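Local coordinates for protein lantibiotic dehydratase (Microbispora corallina, PDB 5EHK) that probably uses glutamyl-tRNA to activate serine and threonine residues of a precursor peptide for dehydration during biosynthesis of the lantibiotic NAI-107, at residues D609-G614 with L620-L625; E411-R416 with R421-L426; I593-P598 with R650-L655. All coordinates share one frame; numbering follows the deposited sequence.

In the fold
Along the chain interaction 2 comes first, E411-R416 turning back onto R421-L426; interaction 3 then spans I593 to L655 and encloses interaction 1. All three reach one mixed seven-stranded sheet. Strand 423-424 of interaction 2 is an outermost strand beside 611-615, which forms the hairpin of interaction 1 with 620-624; strand 591-595 of interaction 3 lies further across. Centres lie about 10 Å apart for interactions 1 and 2, about 13 Å for interactions 1 and 3, about 18 Å for interactions 2 and 3. Helix 647-656 packs on L425, L611 and L622, joining the three into one hydrophobic core within the N-terminal lantibiotic dehydratase family region.

Interaction 1: residues D609-G614 with L620-L625; sequences DELGVG and LCLVHL
G612 and V623 face each other as a hydrogen-bonded antiparallel pair: G612 N donates to V623 O at 2.8 Å, and V623 N returns the bond to G612 O at the same 2.8 Å. Two residues along, G614 and C621 repeat the exchange, with G614 N to C621 O at 3.0 Å and C621 N to G614 O at 2.9 Å. Past the end of the ladder, L625 N still reaches E610 O at 3.0 Å. CA-H...O contacts fill the intervals, L611 and V613 giving to V623 O and C621 O.

These bonds make strands 611-615 and 620-624 a beta hairpin, their short segments running at 146° to each other. It sits inside the sheet: L611 and V613 bond along the backbone to L425 and V423 of strand 423-424, and L622 bonds to V631 of strand 629-634.

Apolar contacts are modest. On the face carrying L611, V613 and L622, CD1 of L622 approaches CB of L611 at 4.1 Å, and at the far end CG1 of V613 meets CD2 of L620 at 4.1 Å. On the other face, where G612 has no side chain, L625 CD1 lies 4.0 Å from G612 CA.

A side-chain hydrogen bond runs from H624 NE2 to E610 OE1, a His-carboxylate pair whose modelled separation is too short to be trusted in detail. H624 has CG anti to its backbone N (chi1 179°), which carries the imidazole alongside the extended E610 chain. OE1 comes to the ring edge, near the ring plane, although carboxylate and ring planes differ by 48°. The other ring nitrogen, ND1, is bonded to T627 OG1.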
# COMPACT_ATOMS: atom_id res chain seq x y z
N ASP A 609 3.31 10.51 -33.80
CA ASP A 609 2.18 11.42 -33.59
C ASP A 609 0.90 10.94 -34.26
O ASP A 609 -0.11 11.61 -34.17
CB ASP A 609 2.49 12.87 -33.98
CG ASP A 609 2.87 13.05 -35.46
OD1 ASP A 609 2.49 12.21 -36.34
OD2 ASP A 609 3.55 14.06 -35.76
N GLU A 610 0.96 9.80 -34.94
CA GLU A 610 -0.23 9.23 -35.55
C GLU A 610 -0.87 8.19 -34.65
O GLU A 610 -1.89 7.60 -35.01
CB GLU A 610 0.07 8.62 -36.90
CG GLU A 610 0.62 9.58 -37.94
CD GLU A 610 0.74 8.92 -39.33
OE1 GLU A 610 0.28 7.75 -39.50
OE2 GLU A 610 1.29 9.58 -40.25
N LEU A 611 -0.25 7.95 -33.50
CA LEU A 611 -0.67 6.88 -32.61
C LEU A 611 -1.59 7.34 -31.47
O LEU A 611 -1.43 8.42 -30.93
CB LEU A 611 0.57 6.16 -32.09
CG LEU A 611 1.39 5.52 -33.21
CD1 LEU A 611 2.61 4.74 -32.68
CD2 LEU A 611 0.47 4.60 -34.03
N GLY A 612 -2.56 6.50 -31.11
CA GLY A 612 -3.48 6.78 -30.02
C GLY A 612 -3.66 5.57 -29.11
O GLY A 612 -3.20 4.46 -29.40
N VAL A 613 -4.27 5.79 -27.94
CA VAL A 613 -4.49 4.71 -27.01
C VAL A 613 -5.97 4.70 -26.62
O VAL A 613 -6.53 5.75 -26.28
CB VAL A 613 -3.59 4.85 -25.76
CG1 VAL A 613 -3.66 3.59 -24.90
CG2 VAL A 613 -2.15 5.13 -26.14
N GLY A 614 -6.60 3.52 -26.69
CA GLY A 614 -7.99 3.31 -26.36
C GLY A 614 -8.01 2.21 -25.31
O GLY A 614 -6.97 1.66 -24.95
N LEU A 620 -5.49 -2.06 -22.47
CA LEU A 620 -5.25 -0.85 -23.21
C LEU A 620 -4.94 -1.29 -24.60
O LEU A 620 -4.57 -2.43 -24.81
CB LEU A 620 -4.03 -0.13 -22.65
CG LEU A 620 -4.26 0.59 -21.32
CD1 LEU A 620 -2.92 1.05 -20.75
CD2 LEU A 620 -5.19 1.75 -21.59
N CYS A 621 -5.05 -0.40 -25.58
CA CYS A 621 -4.59 -0.76 -26.93
C CYS A 621 -4.17 0.38 -27.81
O CYS A 621 -4.79 1.44 -27.82
CB CYS A 621 -5.64 -1.58 -27.66
SG CYS A 621 -7.20 -0.84 -27.52
N LEU A 622 -3.10 0.13 -28.56
CA LEU A 622 -2.51 1.12 -29.46
C LEU A 622 -3.30 1.18 -30.77
O LEU A 622 -3.66 0.15 -31.33
CB LEU A 622 -1.08 0.70 -29.77
CG LEU A 622 -0.26 1.75 -30.48
CD1 LEU A 622 -0.22 3.00 -29.61
CD2 LEU A 622 1.08 1.14 -30.62
N VAL A 623 -3.59 2.39 -31.24
CA VAL A 623 -4.42 2.56 -32.43
C VAL A 623 -3.75 3.52 -33.39
O VAL A 623 -3.31 4.58 -32.98
CB VAL A 623 -5.83 3.09 -32.08
CG1 VAL A 623 -6.62 3.37 -33.32
CG2 VAL A 623 -6.54 2.08 -31.26
N HIS A 624 -3.67 3.14 -34.67
CA HIS A 624 -3.21 4.09 -35.68
C HIS A 624 -4.42 4.91 -36.05
O HIS A 624 -5.35 4.42 -36.71
CB HIS A 624 -2.61 3.40 -36.90
CG HIS A 624 -2.14 4.34 -37.96
ND1 HIS A 624 -2.79 4.50 -39.17
CD2 HIS A 624 -1.06 5.17 -38.01
CE1 HIS A 624 -2.15 5.39 -39.90
NE2 HIS A 624 -1.10 5.82 -39.22
N LEU A 625 -4.43 6.14 -35.55
CA LEU A 625 -5.58 7.03 -35.67
C LEU A 625 -6.07 7.28 -37.11
O LEU A 625 -7.27 7.19 -37.35
CB LEU A 625 -5.31 8.36 -34.93
CG LEU A 625 -5.25 8.20 -33.42
CD1 LEU A 625 -4.77 9.45 -32.71
CD2 LEU A 625 -6.61 7.77 -32.93

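Interaction 2: residues E411-R416 with R421-L426; sequences EAFLER and RAVPLL
The F413 ring and the V423 side chain run antiparallel past one another, overlapping at their ends, the phenyl ring coming off the helix and the valine off the strand that follows it. F413 has CG anti to its backbone N (chi1 -167°), and this extends the ring away from the helix until its far atom, CZ, lies 4.0 Å from CG2 of V423. CG2 approaches the ring obliquely, turned to it by a valine rotation that puts CG1 opposite the backbone N (chi1 179°).

The same outer part of the ring also meets backbone: R421 O lies at the edge of the F413 ring, near its plane, 4.1 Å from CE2. R421 therefore contributes its carbonyl here. Its guanidinium and that of R416 come no closer than 6.0 Å, NE of R416 to NH1 of R421. No hydrogen bond links the segments; the contact is small: one methyl and one carbonyl oxygen against the end of the ring.

The ring of Y417, one turn on, meets that of F413 with planes about 50° apart. F413 lies between helix 407-417 and the sheet, also touching V613 and A615, while V423 bonds along the backbone to V613 of strand 611-615.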
# COMPACT_ATOMS: atom_id res chain seq x y z
N GLU A 411 -6.65 0.95 -15.48
CA GLU A 411 -7.81 1.29 -14.65
C GLU A 411 -7.99 2.80 -14.64
O GLU A 411 -9.10 3.30 -14.74
CB GLU A 411 -7.65 0.81 -13.21
CG GLU A 411 -7.78 -0.68 -12.97
CD GLU A 411 -7.45 -1.05 -11.50
OE1 GLU A 411 -8.16 -0.52 -10.60
OE2 GLU A 411 -6.48 -1.81 -11.26
N ALA A 412 -6.89 3.51 -14.48
CA ALA A 412 -6.92 4.96 -14.43
C ALA A 412 -7.54 5.48 -15.73
O ALA A 412 -8.45 6.32 -15.71
CB ALA A 412 -5.52 5.50 -14.22
N PHE A 413 -7.05 4.92 -16.85
CA PHE A 413 -7.49 5.28 -18.19
C PHE A 413 -9.01 5.09 -18.32
O PHE A 413 -9.74 6.00 -18.73
CB PHE A 413 -6.72 4.45 -19.23
CG PHE A 413 -6.87 4.94 -20.64
CD1 PHE A 413 -5.85 5.62 -21.25
CD2 PHE A 413 -8.05 4.74 -21.35
CE1 PHE A 413 -5.99 6.08 -22.58
CE2 PHE A 413 -8.21 5.19 -22.65
CZ PHE A 413 -7.19 5.87 -23.27
N LEU A 414 -9.48 3.89 -17.98
CA LEU A 414 -10.93 3.62 -17.95
C LEU A 414 -11.71 4.65 -17.15
O LEU A 414 -12.78 5.07 -17.55
CB LEU A 414 -11.20 2.23 -17.37
CG LEU A 414 -10.98 1.12 -18.38
CD1 LEU A 414 -11.15 -0.26 -17.76
CD2 LEU A 414 -11.94 1.34 -19.57
N GLU A 415 -11.16 5.05 -16.02
CA GLU A 415 -11.82 5.98 -15.12
C GLU A 415 -11.94 7.38 -15.74
O GLU A 415 -12.99 8.01 -15.66
CB GLU A 415 -11.05 6.02 -13.78
CG GLU A 415 -11.48 7.08 -12.78
CD GLU A 415 -12.60 6.60 -11.86
OE1 GLU A 415 -13.39 5.72 -12.30
OE2 GLU A 415 -12.70 7.10 -10.71
N ARG A 416 -10.88 7.84 -16.40
CA ARG A 416 -10.88 9.19 -16.97
C ARG A 416 -11.50 9.30 -18.36
O ARG A 416 -12.12 10.31 -18.68
CB ARG A 416 -9.48 9.76 -17.00
CG ARG A 416 -9.37 10.98 -17.84
CD ARG A 416 -8.11 11.74 -17.50
NE ARG A 416 -8.05 13.02 -18.19
CZ ARG A 416 -7.09 13.91 -17.98
NH1 ARG A 416 -6.13 13.60 -17.11
NH2 ARG A 416 -7.06 15.07 -18.64
N ARG A 421 -12.94 6.09 -26.41
CA ARG A 421 -12.17 7.27 -26.69
C ARG A 421 -10.72 6.90 -26.86
O ARG A 421 -10.20 6.06 -26.14
CB ARG A 421 -12.33 8.27 -25.55
CG ARG A 421 -11.43 9.49 -25.69
CD ARG A 421 -12.02 10.73 -25.07
NE ARG A 421 -11.08 11.83 -25.16
CZ ARG A 421 -10.86 12.72 -24.20
NH1 ARG A 421 -11.54 12.64 -23.06
NH2 ARG A 421 -9.96 13.69 -24.39
N ALA A 422 -10.07 7.49 -27.86
CA ALA A 422 -8.65 7.29 -28.04
C ALA A 422 -7.96 8.59 -27.70
O ALA A 422 -8.49 9.67 -27.98
CB ALA A 422 -8.33 6.87 -29.45
N VAL A 423 -6.79 8.52 -27.08
CA VAL A 423 -6.09 9.73 -26.71
C VAL A 423 -4.76 9.68 -27.42
O VAL A 423 -4.07 8.69 -27.36
CB VAL A 423 -5.89 9.78 -25.19
CG1 VAL A 423 -5.14 11.03 -24.79
CG2 VAL A 423 -7.23 9.71 -24.47
N PRO A 424 -4.40 10.75 -28.13
CA PRO A 424 -3.11 10.66 -28.83
C PRO A 424 -2.03 10.24 -27.87
O PRO A 424 -1.95 10.88 -26.84
CB PRO A 424 -2.87 12.10 -29.29
CG PRO A 424 -4.26 12.69 -29.43
CD PRO A 424 -5.06 12.06 -28.29
N LEU A 425 -1.33 9.14 -28.11
CA LEU A 425 -0.18 8.79 -27.28
C LEU A 425 0.70 10.01 -27.32
O LEU A 425 1.02 10.45 -28.43
CB LEU A 425 0.61 7.62 -27.90
CG LEU A 425 1.80 7.20 -27.04
CD1 LEU A 425 1.93 5.74 -27.03
CD2 LEU A 425 3.08 7.82 -27.55
N LEU A 426 1.13 10.50 -26.16
CA LEU A 426 1.93 11.75 -26.02
C LEU A 426 1.12 12.76 -25.24
O LEU A 426 1.63 13.35 -24.29
CB LEU A 426 2.40 12.39 -27.34
CG LEU A 426 3.91 12.60 -27.55
CD1 LEU A 426 4.76 11.36 -27.23
CD2 LEU A 426 4.19 13.06 -29.00

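Interaction 3: residues I593-P598 with R650-L655; sequences ISVGLP and RLLFEL
E654 OE2 is gripped by two nitrogens of R650, on the helix whose L652 meets I593 and V595: NH2 donates at 2.7 Å to E654 OE2 in a salt bridge, and NE adds a weak bond to the same oxygen, 3.0 Å from NE to OE2. The oxygen lies at the guanidinium edge, 2° out of its plane, and is approached on its syn side, 28° out of the carboxylate plane. R650 and E654 are one turn apart, so the bridge runs along the helix, where E654 N also bonds to R650 O. Y441 serves both partners: its ring makes a cation-pi contact with R650, and its OH bonds to E654 OE1. The bridge pairs two buried opposite charges and probably favours the ionised form of both.

The contact with the strand is carried by L652. Rotated with CG opposite its carbonyl carbon (chi1 -69°), it divides its fork, CD1 going to I593 and V595 and CD2 to L611 and L622 of the hairpin. CG2 of I593 and CD1 of L652 meet end-on, 3.6 Å apart. V595, two residues along and on the same side of the strand, comes at a slant, its CG2 4.1 Å from CD1 of L652. That methyl thus rests against the CG2 methyls of I593 and V595, without any hydrogen bond across the segments. S594, between them, points away from the helix, and its OG bonds to E605 OE1.

One turn beyond L652, L655 touches L620 and L622. Helix 647-656 therefore lies over the mixed sheet, reaching from the hairpin strands 611-615 and 620-624 to strand 591-595, which bonds along its backbone to strand 566-572.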
# COMPACT_ATOMS: atom_id res chain seq x y z
N ILE A 593 8.78 2.61 -35.66
CA ILE A 593 8.45 3.81 -34.89
C ILE A 593 9.73 4.34 -34.28
O ILE A 593 10.24 3.80 -33.30
CB ILE A 593 7.43 3.50 -33.77
CG1 ILE A 593 6.22 2.75 -34.34
CG2 ILE A 593 6.98 4.76 -33.07
CD1 ILE A 593 5.39 2.02 -33.32
N SER A 594 10.25 5.40 -34.85
CA SER A 594 11.47 5.98 -34.33
C SER A 594 11.09 6.90 -33.20
O SER A 594 10.19 7.73 -33.37
CB SER A 594 12.18 6.79 -35.42
OG SER A 594 12.28 6.04 -36.61
N VAL A 595 11.75 6.74 -32.06
CA VAL A 595 11.58 7.63 -30.92
C VAL A 595 12.91 8.20 -30.47
O VAL A 595 13.71 7.49 -29.87
CB VAL A 595 10.96 6.90 -29.75
CG1 VAL A 595 10.66 7.88 -28.65
CG2 VAL A 595 9.73 6.16 -30.18
N GLY A 596 13.17 9.46 -30.78
CA GLY A 596 14.42 10.08 -30.38
C GLY A 596 15.58 9.75 -31.30
O GLY A 596 16.73 9.98 -30.93
N LEU A 597 15.27 9.20 -32.48
CA LEU A 597 16.24 8.82 -33.51
C LEU A 597 15.66 9.21 -34.87
O LEU A 597 14.45 9.34 -34.98
CB LEU A 597 16.46 7.31 -33.52
CG LEU A 597 17.07 6.65 -32.30
CD1 LEU A 597 16.87 5.17 -32.42
CD2 LEU A 597 18.53 7.01 -32.24
N PRO A 598 16.50 9.40 -35.90
CA PRO A 598 15.99 9.75 -37.23
C PRO A 598 15.27 8.59 -37.85
O PRO A 598 15.44 7.48 -37.36
CB PRO A 598 17.26 10.01 -38.03
CG PRO A 598 18.28 9.15 -37.36
CD PRO A 598 17.97 9.24 -35.91
N ARG A 650 8.94 3.24 -24.22
CA ARG A 650 8.61 2.20 -23.27
C ARG A 650 7.10 1.90 -23.26
O ARG A 650 6.69 0.74 -23.06
CB ARG A 650 9.11 2.53 -21.87
CG ARG A 650 8.60 1.51 -20.86
CD ARG A 650 9.09 1.70 -19.45
NE ARG A 650 8.42 0.72 -18.63
CZ ARG A 650 8.44 0.68 -17.31
NH1 ARG A 650 9.10 1.59 -16.61
NH2 ARG A 650 7.76 -0.27 -16.70
N LEU A 651 6.27 2.91 -23.48
CA LEU A 651 4.84 2.69 -23.49
C LEU A 651 4.48 1.84 -24.72
O LEU A 651 3.66 0.92 -24.62
CB LEU A 651 4.04 4.02 -23.46
CG LEU A 651 2.50 3.89 -23.39
CD1 LEU A 651 2.08 3.14 -22.17
CD2 LEU A 651 1.77 5.22 -23.40
N LEU A 652 5.14 2.12 -25.85
CA LEU A 652 4.91 1.37 -27.06
C LEU A 652 5.27 -0.08 -26.82
O LEU A 652 4.52 -1.01 -27.18
CB LEU A 652 5.69 1.94 -28.23
CG LEU A 652 5.23 3.30 -28.74
CD1 LEU A 652 6.29 3.91 -29.66
CD2 LEU A 652 3.83 3.23 -29.43
N PHE A 653 6.43 -0.29 -26.21
CA PHE A 653 6.84 -1.64 -25.91
C PHE A 653 5.80 -2.36 -25.06
O PHE A 653 5.35 -3.44 -25.42
CB PHE A 653 8.19 -1.66 -25.23
CG PHE A 653 8.48 -2.93 -24.53
CD1 PHE A 653 8.74 -4.09 -25.27
CD2 PHE A 653 8.51 -2.98 -23.14
CE1 PHE A 653 9.02 -5.28 -24.62
CE2 PHE A 653 8.78 -4.17 -22.48
CZ PHE A 653 9.05 -5.33 -23.22
N GLU A 654 5.36 -1.75 -23.97
CA GLU A 654 4.47 -2.48 -23.05
C GLU A 654 3.08 -2.68 -23.64
O GLU A 654 2.47 -3.69 -23.41
CB GLU A 654 4.43 -1.83 -21.65
CG GLU A 654 5.83 -1.76 -20.99
CD GLU A 654 5.82 -1.34 -19.52
OE1 GLU A 654 4.88 -0.62 -19.11
OE2 GLU A 654 6.75 -1.74 -18.76
N LEU A 655 2.62 -1.74 -24.46
CA LEU A 655 1.30 -1.86 -25.09
C LEU A 655 1.26 -3.08 -26.04
O LEU A 655 0.25 -3.79 -26.13
CB LEU A 655 0.96 -0.56 -25.84
CG LEU A 655 0.53 0.60 -24.94
CD1 LEU A 655 0.53 1.91 -25.69
CD2 LEU A 655 -0.84 0.34 -24.35